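Local coordinates for IscA (Thermosynechococcus elongatus, PDB 1X0G), which binds an exposed [2Fe-2S] cluster through conserved cysteines and acts as a scaffold in iron-sulfur cluster biosynthesis, at the interface of chains A and B. Sequence-based numbering; all coordinates share one arbitrary frame. Chains: chain A/B, IscA.

Contact 1: the interface of chains A and B. Residues chain A 100-103; chain B 89-91.
A:Cys101, at the end of strand 99-101, forms an antiparallel beta bridge with B:Arg91 of strand 87-93, and the backbone N of A:Gly102 donates to the carbonyl O of B:Phe90 at 2.7 Å. This is the Cys-Gly-Cys segment of the HesB/IscA family, whose A:Cys101 and A:Cys103 are cluster-binding residues. The donor lies nearly in line with the C=O of B:Phe90, at a C=O...N angle of 160°. The side chain of A:Cys101 points over B:Arg91. Its SG lies 3.8 Å from the guanidinium carbon CZ of B:Arg91, above one face and offset toward the rim. That sulfur is anti to its own backbone nitrogen (chi1 -179°), which carries it toward the partner strand. The chain of B:Arg91 bends at chi2 and chi3 and folds back along its own strand. There its NE donates to the carbonyl O of B:Ala89 at 3.1 Å. The acceptor lies in the guanidinium plane, while NE sits above the carbonyl plane. This bond helps to fix the rotation of the guanidinium beneath the sulfur. The methyl CB of B:Ala89 lies 3.5 Å from the carbonyl O of A:Gly102.

Contact 2: the interface of chains A and B. Residues chain A 47-50, 54, 63, 65; chain B 27, 29.
B:Ile27, just before strand 28-47, and B:Arg29 within it meet A:Val47, A:Pro50 and A:Asp54. In this domain-swapped HesB/IscA-family protein, the patch is part of the intertwined dimer. B:Ile27 makes the apolar half. Its CG1 lies 3.5 Å from CG2 of A:Val47, and the two side chains meet at a slant. Its terminal methyl CD1 touches both A:Pro50 and A:Ala65. CD1 is 3.7 Å from CA of A:Pro50. It is 3.8 Å from CB of A:Ala65. The side chains of B:Ile27 and A:Pro50 are roughly perpendicular.

B:Arg29 makes the polar half through a salt bridge to A:Asp54. NE donates to the carboxylate oxygen OD2 of A:Asp54 at 2.8 Å, from its syn side but 33° out of the carboxylate plane. The carboxylate and guanidinium planes are 58° apart, so this is not a flat, paired bridge. A second bond, from NH2 to OD1, is weak.

Further out, the backbone and the arginine stem set these groups. A:Ala65 pairs with B:Arg29 in a parallel beta bridge between strands 62-66 and 28-47. The stem of B:Arg29 leaves that strand with CG opposite the backbone nitrogen (chi1 176°) and runs extended to NE, which carries the guanidinium to the acid. Along the way, CB of B:Arg29 rests 3.7 Å from CG2 of A:Val47.

Contact 3: the interface of chains A and B. Residues chain A 1-2; chain B 55, 57, 66, 71, 74, 76.
A:Met1 and A:Val2, the N-terminal end of chain A, lie against B:Thr57, B:Ile66 and the segment from B:Ala71 to B:Gly76. The site is a mainly apolar pocket for the chain terminus in this HesB/IscA-family dimer. A:Met1 has 79 Å² of its surface hidden by chain B.

The apolar contacts run along the methionine side chain. CG of A:Met1 meets the methyl CG2 of B:Thr57 at 3.3 Å, with the two side chains at about a right angle. SD of A:Met1 lies 3.5 Å from CD1 of B:Ile66, and the two side chains run antiparallel alongside each other. The end methyl CE meets CD2 of B:Leu55 at 3.9 Å, tip to tip. The methionine starts with CG opposite its backbone nitrogen (chi1 -171°), then bends at chi2 and chi3. The bends bring the sulfur beside B:Ile66 and turn CE toward strand 55-59 and helix 70-74. A:Val2 adds a smaller contact: its CG2 comes obliquely to CD1 of B:Ile66. One isoleucine methyl thus serves both residues of the terminus.

A polar contact is made between backbones. The N of B:Gly76 donates a weak hydrogen bond to the carbonyl O of A:Met1 at 2.9 Å. It may help to hold the terminus by the loop after helix 70-74. At the helix itself, CE of A:Met1 lies 3.8 Å from the carbonyl O of B:Ala71.

Contact 1: the interface of chains A and B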
# COMPACT_ATOMS: atom_id res chain seq x y z
N THR A 100 1.72 6.28 -0.24
CA THR A 100 0.31 6.29 -0.00
C THR A 100 -0.24 7.74 0.03
O THR A 100 0.40 8.66 0.45
CB THR A 100 0.06 5.54 1.24
OG1 THR A 100 -1.05 4.70 1.05
CG2 THR A 100 -0.23 6.42 2.32
N CYS A 101 -1.45 7.94 -0.45
CA CYS A 101 -1.98 9.29 -0.50
C CYS A 101 -2.99 9.57 0.61
O CYS A 101 -3.83 8.76 0.87
CB CYS A 101 -2.59 9.61 -1.84
SG CYS A 101 -3.19 11.36 -1.72
N GLY A 102 -2.90 10.71 1.27
CA GLY A 102 -3.57 10.89 2.56
C GLY A 102 -5.01 11.29 2.34
O GLY A 102 -5.42 11.62 1.21
N CYS A 103 -5.80 11.31 3.41
CA CYS A 103 -7.18 11.65 3.24
C CYS A 103 -7.36 13.08 2.70
O CYS A 103 -6.57 13.98 3.02
CB CYS A 103 -7.87 11.55 4.57
SG CYS A 103 -9.56 11.81 4.35
N ALA B 89 -3.48 17.12 0.07
CA ALA B 89 -3.47 15.99 0.98
C ALA B 89 -2.02 15.61 1.24
O ALA B 89 -1.13 15.81 0.38
CB ALA B 89 -4.23 14.79 0.41
N PHE B 90 -1.84 15.08 2.43
CA PHE B 90 -0.61 14.53 2.88
C PHE B 90 -0.27 13.37 2.01
O PHE B 90 -1.11 12.71 1.55
CB PHE B 90 -0.73 14.06 4.33
CG PHE B 90 -0.77 15.19 5.30
CD1 PHE B 90 -1.94 15.57 5.93
CD2 PHE B 90 0.33 15.98 5.51
CE1 PHE B 90 -1.99 16.64 6.80
CE2 PHE B 90 0.27 17.11 6.39
CZ PHE B 90 -0.88 17.41 7.04
N ARG B 91 1.00 13.20 1.73
CA ARG B 91 1.52 12.00 1.09
C ARG B 91 2.40 11.29 2.15
O ARG B 91 3.31 11.97 2.71
CB ARG B 91 2.46 12.43 -0.02
CG ARG B 91 1.85 13.24 -1.03
CD ARG B 91 0.60 12.66 -1.55
NE ARG B 91 -0.28 13.79 -1.77
CZ ARG B 91 -0.89 14.10 -2.93
NH1 ARG B 91 -0.77 13.30 -4.02
NH2 ARG B 91 -1.66 15.21 -2.98

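Contact 2: the interface of chains A and B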
# COMPACT_ATOMS: atom_id res chain seq x y z
N VAL A 47 9.05 -16.13 -20.07
CA VAL A 47 8.89 -16.24 -21.50
C VAL A 47 10.16 -16.59 -22.21
O VAL A 47 11.25 -16.56 -21.64
CB VAL A 47 8.44 -14.94 -22.06
CG1 VAL A 47 7.01 -14.81 -21.76
CG2 VAL A 47 9.15 -13.79 -21.38
N ALA A 48 9.99 -16.97 -23.48
CA ALA A 48 11.11 -17.20 -24.40
C ALA A 48 11.66 -15.84 -24.81
O ALA A 48 12.89 -15.69 -24.99
CB ALA A 48 10.65 -17.99 -25.65
N GLU A 49 10.75 -14.87 -24.96
CA GLU A 49 11.06 -13.57 -25.60
C GLU A 49 10.50 -12.44 -24.80
O GLU A 49 9.55 -12.63 -24.02
CB GLU A 49 10.42 -13.47 -26.98
CG GLU A 49 11.00 -14.39 -27.99
CD GLU A 49 10.80 -13.90 -29.40
OE1 GLU A 49 9.83 -13.16 -29.66
OE2 GLU A 49 11.63 -14.28 -30.27
N PRO A 50 11.08 -11.24 -24.99
CA PRO A 50 10.45 -10.00 -24.58
C PRO A 50 9.43 -9.58 -25.64
O PRO A 50 9.55 -9.98 -26.82
CB PRO A 50 11.63 -9.01 -24.62
CG PRO A 50 12.47 -9.50 -25.77
CD PRO A 50 12.39 -11.01 -25.62
N ASP A 54 9.21 -4.02 -24.23
CA ASP A 54 9.64 -4.07 -22.85
C ASP A 54 10.98 -3.38 -22.56
O ASP A 54 11.81 -3.19 -23.42
CB ASP A 54 9.74 -5.52 -22.38
CG ASP A 54 8.41 -6.25 -22.44
OD1 ASP A 54 7.35 -5.59 -22.11
OD2 ASP A 54 8.44 -7.49 -22.80
N THR A 63 18.33 -11.85 -17.86
CA THR A 63 17.58 -10.71 -18.35
C THR A 63 16.18 -10.54 -17.70
O THR A 63 15.46 -11.54 -17.40
CB THR A 63 17.40 -10.79 -19.83
OG1 THR A 63 18.68 -10.66 -20.45
CG2 THR A 63 16.54 -9.67 -20.30
N ALA A 65 12.55 -8.39 -18.27
CA ALA A 65 11.77 -7.51 -19.11
C ALA A 65 10.60 -6.94 -18.31
O ALA A 65 10.06 -7.57 -17.44
CB ALA A 65 11.30 -8.21 -20.35
N ILE B 27 14.50 -15.66 -19.94
CA ILE B 27 13.91 -14.30 -19.69
C ILE B 27 12.74 -14.19 -18.78
O ILE B 27 11.65 -14.64 -19.10
CB ILE B 27 13.82 -13.33 -20.91
CG1 ILE B 27 12.46 -12.66 -20.99
CG2 ILE B 27 14.22 -13.97 -22.24
CD1 ILE B 27 12.51 -11.47 -21.89
N ARG B 29 9.78 -12.03 -17.22
CA ARG B 29 9.01 -10.88 -17.62
C ARG B 29 8.03 -10.50 -16.53
O ARG B 29 7.43 -11.39 -15.90
CB ARG B 29 8.29 -11.16 -18.89
CG ARG B 29 7.41 -10.06 -19.33
CD ARG B 29 7.15 -10.35 -20.77
NE ARG B 29 6.61 -9.20 -21.46
CZ ARG B 29 5.43 -8.60 -21.22
NH1 ARG B 29 4.57 -9.00 -20.28
NH2 ARG B 29 5.15 -7.52 -21.94

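Contact 3: the interface of chains A and B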
# COMPACT_ATOMS: atom_id res chain seq x y z
N MET A 1 13.59 8.67 12.33
CA MET A 1 12.24 8.42 12.89
C MET A 1 11.29 9.02 11.86
O MET A 1 11.54 8.87 10.67
CB MET A 1 12.10 9.01 14.31
CG MET A 1 10.77 8.59 15.07
SD MET A 1 9.75 6.98 14.82
CE MET A 1 10.84 5.73 15.56
N VAL A 2 10.23 9.69 12.26
CA VAL A 2 9.39 10.36 11.27
C VAL A 2 9.93 11.69 10.73
O VAL A 2 10.33 12.54 11.48
CB VAL A 2 8.00 10.67 11.81
CG1 VAL A 2 7.02 10.77 10.63
CG2 VAL A 2 7.52 9.56 12.68
N LEU B 55 6.28 7.57 22.43
CA LEU B 55 7.62 7.88 22.08
C LEU B 55 7.57 9.27 21.52
O LEU B 55 6.84 9.52 20.55
CB LEU B 55 7.95 6.94 20.92
CG LEU B 55 9.40 6.76 20.53
CD1 LEU B 55 9.82 5.37 21.04
CD2 LEU B 55 9.53 6.89 19.01
N THR B 57 9.36 12.52 19.53
CA THR B 57 10.42 12.83 18.57
C THR B 57 10.15 14.19 18.04
O THR B 57 9.39 14.98 18.65
CB THR B 57 10.63 11.86 17.32
OG1 THR B 57 9.39 11.60 16.62
CG2 THR B 57 11.30 10.53 17.73
N ILE B 66 4.44 9.38 19.15
CA ILE B 66 4.12 8.14 18.49
C ILE B 66 3.58 7.13 19.47
O ILE B 66 4.12 6.97 20.55
CB ILE B 66 5.35 7.66 17.71
CG1 ILE B 66 5.44 8.48 16.43
CG2 ILE B 66 5.20 6.26 17.19
CD1 ILE B 66 6.80 8.61 15.89
N ALA B 71 5.94 2.25 16.80
CA ALA B 71 7.23 2.84 16.65
C ALA B 71 8.09 2.15 15.62
O ALA B 71 8.64 2.80 14.72
CB ALA B 71 7.96 2.97 18.01
N LEU B 74 6.83 2.95 12.26
CA LEU B 74 6.76 4.36 11.85
C LEU B 74 8.12 4.90 11.61
O LEU B 74 8.29 5.83 10.85
CB LEU B 74 6.01 5.23 12.82
CG LEU B 74 4.49 4.99 12.68
CD1 LEU B 74 3.68 5.57 13.87
CD2 LEU B 74 3.95 5.59 11.44
N GLY B 76 11.33 6.02 10.12
CA GLY B 76 11.58 6.37 8.71
C GLY B 76 10.37 6.80 7.86
O GLY B 76 10.54 7.10 6.66

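Contacts 1 and 3 are neighbours, with C-alpha centres about 18 Å apart. For the copies given, contact 2 lies about 35 Å from contact 1 and 41 Å from contact 3. Contacts 2 and 3 both draw on strand 62-66, from chains A and B respectively; A:Asp54 of contact 2 precedes strand 55-59, part of contact 3. Two-fold symmetry gives each contact a twin; that of contact 2 falls beside contact 3. The spread of contacts along both chains is consistent with the domain-swapped dimer. Contact 1 places cluster-binding cysteines at the chain boundary. This interface is one part of a four-copy assembly, so others may contribute.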